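Local coordinates for Ras-interacting protein 1 (Homo sapiens, PDB 5KHO) that binds small GTPases and regulates GTPase signalling, cell architecture and adhesion in endothelial cells as blood vessels form, at residues L108-W113 / R121-R126; K20-G25 / G29-S34. One frame throughout, in Å; residues are numbered along the deposited sequence.

Overall arrangement
Contacts 1 and 2 both belong to the Ras-associating domain and reach the same mixed sheet, with centres about 13 Å apart. Their strands, 120-127 and 18-22, are parallel neighbours. Phe22 joins them: its N lies 2.7 Å from Phe123 O and its O lies 2.8 Å from Leu125 N, both probable hydrogen bonds. Arg122 NH2 also packs against Phe22 CD2 at 3.4 Å. Contact 2 makes the hairpin whose strand 30-36 is outermost in this chain and is continued by a strand of another protein. Contact 1 ties helix 106-112 to strand 120-127, where a second subunit of the same protein comes close.

Contact 1. Residues L108-W113 / R121-R126; sequences LVQELW and RRFELR
Arg121 reaches from its strand to the last turn of helix 106-112 and donates to backbone carbonyls there. Its CG is anti to the backbone N (chi1 178°) and the chain is extended as far as NE, which carries the guanidinium to the helix end. Arg121 NH2 bonds to Val109 O at 2.7 Å. The N-H points almost straight at the oxygen (164°). That oxygen lies in the guanidinium plane, but the donor stands above the carbonyl plane. Arg121 NH1 makes a weak bond to Gln110 O, 3.2 Å long and bent to 131°. Trp113 O is 2.9 Å from Arg121 NH1. Positive charge at this helix end is probably favourable. Arg121 NH2 also forms a salt bridge with Asp77 of strand 73-80, so it has two partners.

Beside the guanidinium, Phe123 packs against the helix. Phe123 CE2 meets Gln110 CB at 3.8 Å, and Phe123 CZ meets Val109 CG1 at 4.1 Å. Gln110 CB also lies over one face of the guanidinium.

Further along the strand, Glu124 forms a salt-bridge network with Arg122 and Arg126. Arg122 grips Glu124 OE2 side-on with NE and NH1, the latter at 2.9 Å. Arg126 grips Glu124 OE1 with NE and NH2, the latter at 2.8 Å, both from one face of the carboxylate. Arg126 NH1 is satisfied by Glu130. The arrangement, a short helix held against a strand of a mixed sheet with order 2-1-5-3-4, fits the ubiquitin-like beta-grasp fold of Ras-associating domains.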
# COMPACT_ATOMS: atom_id res chain seq x y z
N LEU B 108 -2.27 -2.05 -11.32
CA LEU B 108 -1.23 -2.68 -10.51
C LEU B 108 -1.03 -2.01 -9.15
O LEU B 108 -0.88 -2.71 -8.15
CB LEU B 108 0.10 -2.73 -11.28
CG LEU B 108 0.40 -3.84 -12.30
CD1 LEU B 108 0.33 -5.23 -11.67
CD2 LEU B 108 -0.48 -3.78 -13.54
N VAL B 109 -1.04 -0.67 -9.13
CA VAL B 109 -0.94 0.11 -7.89
C VAL B 109 -2.04 -0.29 -6.89
O VAL B 109 -1.74 -0.50 -5.70
CB VAL B 109 -0.93 1.65 -8.16
CG1 VAL B 109 -1.18 2.48 -6.89
CG2 VAL B 109 0.37 2.08 -8.83
N GLN B 110 -3.28 -0.44 -7.34
CA GLN B 110 -4.32 -0.90 -6.41
C GLN B 110 -4.27 -2.40 -6.12
O GLN B 110 -4.61 -2.82 -5.01
CB GLN B 110 -5.72 -0.41 -6.78
CG GLN B 110 -6.54 -1.30 -7.69
CD GLN B 110 -8.03 -1.23 -7.41
OE1 GLN B 110 -8.61 -0.15 -7.29
NE2 GLN B 110 -8.65 -2.40 -7.31
N GLU B 111 -3.85 -3.20 -7.10
CA GLU B 111 -3.86 -4.66 -6.96
C GLU B 111 -2.72 -5.18 -6.07
O GLU B 111 -2.92 -6.16 -5.36
CB GLU B 111 -3.85 -5.36 -8.32
N LEU B 112 -1.57 -4.52 -6.08
CA LEU B 112 -0.36 -5.02 -5.39
C LEU B 112 -0.08 -4.44 -4.00
O LEU B 112 0.71 -4.99 -3.23
CB LEU B 112 0.87 -4.89 -6.28
CG LEU B 112 0.84 -5.54 -7.67
CD1 LEU B 112 2.11 -5.18 -8.42
CD2 LEU B 112 0.67 -7.05 -7.63
N TRP B 113 -0.73 -3.32 -3.68
CA TRP B 113 -0.59 -2.67 -2.38
C TRP B 113 -1.95 -2.59 -1.71
O TRP B 113 -2.98 -2.88 -2.31
CB TRP B 113 0.01 -1.26 -2.54
CG TRP B 113 1.46 -1.26 -2.80
CD1 TRP B 113 2.45 -1.34 -1.88
CD2 TRP B 113 2.10 -1.18 -4.08
NE1 TRP B 113 3.68 -1.31 -2.49
CE2 TRP B 113 3.50 -1.22 -3.84
CE3 TRP B 113 1.64 -1.07 -5.40
CZ2 TRP B 113 4.45 -1.15 -4.88
CZ3 TRP B 113 2.59 -1.01 -6.44
CH2 TRP B 113 3.98 -1.05 -6.17
N ARG B 121 -9.15 3.34 1.18
CA ARG B 121 -8.29 3.72 0.08
C ARG B 121 -9.09 3.82 -1.22
O ARG B 121 -9.79 2.87 -1.60
CB ARG B 121 -7.18 2.70 -0.06
CG ARG B 121 -6.22 2.94 -1.19
CD ARG B 121 -5.51 1.66 -1.54
NE ARG B 121 -4.39 1.89 -2.44
CZ ARG B 121 -3.78 0.93 -3.14
NH1 ARG B 121 -4.18 -0.34 -3.04
NH2 ARG B 121 -2.77 1.23 -3.94
N ARG B 122 -8.98 4.97 -1.89
CA ARG B 122 -9.64 5.22 -3.16
C ARG B 122 -8.75 6.03 -4.10
O ARG B 122 -7.85 6.74 -3.64
CB ARG B 122 -10.99 5.93 -2.95
CG ARG B 122 -10.90 7.40 -2.56
CD ARG B 122 -12.23 7.94 -2.09
NE ARG B 122 -12.19 9.39 -1.92
CZ ARG B 122 -13.22 10.15 -1.55
NH1 ARG B 122 -13.07 11.46 -1.45
NH2 ARG B 122 -14.41 9.62 -1.28
N PHE B 123 -8.99 5.90 -5.41
CA PHE B 123 -8.35 6.75 -6.40
C PHE B 123 -9.11 8.07 -6.51
O PHE B 123 -10.33 8.08 -6.58
CB PHE B 123 -8.30 6.08 -7.77
CG PHE B 123 -7.12 5.17 -7.96
CD1 PHE B 123 -5.81 5.66 -7.88
CD2 PHE B 123 -7.30 3.82 -8.25
CE1 PHE B 123 -4.73 4.82 -8.06
CE2 PHE B 123 -6.23 2.97 -8.44
CZ PHE B 123 -4.94 3.47 -8.34
N GLU B 124 -8.37 9.18 -6.53
CA GLU B 124 -8.96 10.52 -6.66
C GLU B 124 -8.44 11.26 -7.91
O GLU B 124 -7.28 11.08 -8.32
CB GLU B 124 -8.72 11.35 -5.40
CG GLU B 124 -9.57 10.93 -4.20
CD GLU B 124 -9.33 11.75 -2.92
OE1 GLU B 124 -8.26 12.38 -2.77
OE2 GLU B 124 -10.23 11.75 -2.05
N LEU B 125 -9.32 12.05 -8.52
CA LEU B 125 -8.91 12.95 -9.59
C LEU B 125 -8.82 14.35 -9.02
O LEU B 125 -9.82 14.90 -8.53
CB LEU B 125 -9.91 12.94 -10.74
CG LEU B 125 -9.43 13.05 -12.19
CD1 LEU B 125 -10.40 13.92 -12.96
CD2 LEU B 125 -8.00 13.55 -12.37
N ARG B 126 -7.63 14.93 -9.07
CA ARG B 126 -7.39 16.25 -8.49
C ARG B 126 -6.58 17.17 -9.41
O ARG B 126 -5.82 16.69 -10.27
CB ARG B 126 -6.68 16.13 -7.15
CG ARG B 126 -7.57 15.70 -5.99
CD ARG B 126 -6.75 15.68 -4.72
NE ARG B 126 -7.45 15.02 -3.62
CZ ARG B 126 -8.27 15.63 -2.77
NH1 ARG B 126 -8.52 16.94 -2.88
NH2 ARG B 126 -8.85 14.93 -1.81

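Contact 2. Residues K20-G25 / G29-S34; sequences KIFGAG and GANYKS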
# COMPACT_ATOMS: atom_id res chain seq x y z
N LYS B 20 -12.84 2.84 -9.78
CA LYS B 20 -13.56 4.05 -9.36
C LYS B 20 -12.57 5.22 -9.22
O LYS B 20 -11.67 5.15 -8.40
CB LYS B 20 -14.31 3.87 -8.03
CG LYS B 20 -14.63 2.45 -7.57
CD LYS B 20 -16.05 2.05 -7.86
CE LYS B 20 -16.48 0.86 -7.03
NZ LYS B 20 -17.03 1.27 -5.70
N ILE B 21 -12.74 6.26 -10.03
CA ILE B 21 -11.94 7.49 -9.95
C ILE B 21 -12.81 8.53 -9.25
O ILE B 21 -13.81 8.99 -9.82
CB ILE B 21 -11.48 7.99 -11.35
CG1 ILE B 21 -10.22 7.28 -11.83
CG2 ILE B 21 -11.07 9.45 -11.33
CD1 ILE B 21 -10.37 5.81 -12.16
N PHE B 22 -12.47 8.87 -8.01
CA PHE B 22 -13.33 9.76 -7.21
C PHE B 22 -13.12 11.21 -7.57
O PHE B 22 -11.99 11.70 -7.63
CB PHE B 22 -13.16 9.53 -5.70
CG PHE B 22 -13.85 8.29 -5.20
CD1 PHE B 22 -13.37 7.00 -5.54
CD2 PHE B 22 -14.99 8.39 -4.40
CE1 PHE B 22 -14.02 5.86 -5.09
CE2 PHE B 22 -15.64 7.24 -3.94
CZ PHE B 22 -15.15 5.97 -4.28
N GLY B 23 -14.23 11.88 -7.85
CA GLY B 23 -14.23 13.30 -8.20
C GLY B 23 -14.58 14.13 -6.99
O GLY B 23 -15.67 14.73 -6.94
N ALA B 24 -13.66 14.12 -6.02
CA ALA B 24 -13.74 14.91 -4.79
C ALA B 24 -13.88 16.39 -5.16
O ALA B 24 -12.87 17.10 -5.30
CB ALA B 24 -12.52 14.65 -3.90
N GLY B 25 -15.13 16.81 -5.37
CA GLY B 25 -15.49 18.14 -5.84
C GLY B 25 -14.91 18.57 -7.18
O GLY B 25 -13.83 19.16 -7.23
N GLY B 29 -22.54 16.88 -7.06
CA GLY B 29 -23.30 15.63 -7.11
C GLY B 29 -22.46 14.38 -7.31
O GLY B 29 -22.73 13.35 -6.69
N ALA B 30 -21.44 14.48 -8.16
CA ALA B 30 -20.63 13.33 -8.59
C ALA B 30 -19.70 12.80 -7.50
O ALA B 30 -18.74 13.47 -7.11
CB ALA B 30 -19.84 13.68 -9.85
N ASN B 31 -20.00 11.59 -7.03
CA ASN B 31 -19.18 10.88 -6.06
C ASN B 31 -17.98 10.23 -6.74
O ASN B 31 -16.83 10.52 -6.40
CB ASN B 31 -20.02 9.84 -5.31
CG ASN B 31 -19.23 9.07 -4.28
OD1 ASN B 31 -19.37 7.85 -4.17
ND2 ASN B 31 -18.39 9.78 -3.51
N TYR B 32 -18.24 9.33 -7.68
CA TYR B 32 -17.19 8.80 -8.54
C TYR B 32 -17.73 8.46 -9.92
O TYR B 32 -18.92 8.20 -10.09
CB TYR B 32 -16.52 7.58 -7.91
CG TYR B 32 -17.40 6.36 -7.74
CD1 TYR B 32 -17.60 5.45 -8.80
CD2 TYR B 32 -18.02 6.09 -6.51
CE1 TYR B 32 -18.41 4.34 -8.64
CE2 TYR B 32 -18.82 4.96 -6.34
CZ TYR B 32 -19.02 4.09 -7.40
OH TYR B 32 -19.82 2.98 -7.23
N LYS B 33 -16.84 8.51 -10.90
CA LYS B 33 -17.07 7.94 -12.22
C LYS B 33 -15.92 6.97 -12.46
O LYS B 33 -14.77 7.25 -12.10
CB LYS B 33 -17.11 9.04 -13.29
CG LYS B 33 -17.90 10.28 -12.87
CD LYS B 33 -18.56 11.04 -14.00
CE LYS B 33 -19.13 12.33 -13.44
NZ LYS B 33 -20.17 12.98 -14.30
N SER B 34 -16.21 5.81 -13.04
CA SER B 34 -15.20 4.76 -13.14
C SER B 34 -14.80 4.39 -14.56
O SER B 34 -15.64 4.34 -15.46
CB SER B 34 -15.63 3.53 -12.34
OG SER B 34 -16.70 2.85 -12.97
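Phe22 and Tyr32 form a non-hydrogen-bonded pair in an antiparallel beta hairpin, the first two strands of the ubiquitin-like Ras-associating domain, and their side chains lie side by side on one face of the sheet. Ala30, where the second strand starts, adds little here but pairs with a strand of another protein's chain. Asn31 accepts through its backbone O from Gly23 N, 3.3 Å away. Its side chain runs alongside Phe22, with the amide 83° to the ring plane.

Tyr32 CB stands over the centre of the Phe22 ring in a CH-pi contact, 3.8 Å from the centroid. Its CG sits between the backbone N and carbonyl carbon (chi1 65°), which turns the ring so that Lys20 and Phe22 both approach it from the same side, Lys20 CD over the face and Phe22 CZ obliquely, 3.6 Å from Tyr32 CD2. The ring planes are 46° apart. The bent Lys20 chain places Lys20 CD 3.4 Å from Tyr32 CE1, and Lys20 CB adds a CH-pi contact. Tyr32 OH is hydrogen-bonded to an acidic side chain of the other protein. Replacing Tyr32 with an alanine would probably cost that acid its hydrogen bond to the hydroxyl and leave the Lys20 chain without the ring face it lies on.

Lys33 turns to the other face with Ile21. They exchange backbone bonds: Ile21 N to Lys33 O at 3.1 Å, and Lys33 N to Ile21 O at 3.3 Å. Ser34 bonds through OG to the backbone of the other protein, while its CB rests 3.7 Å from Lys20 CA.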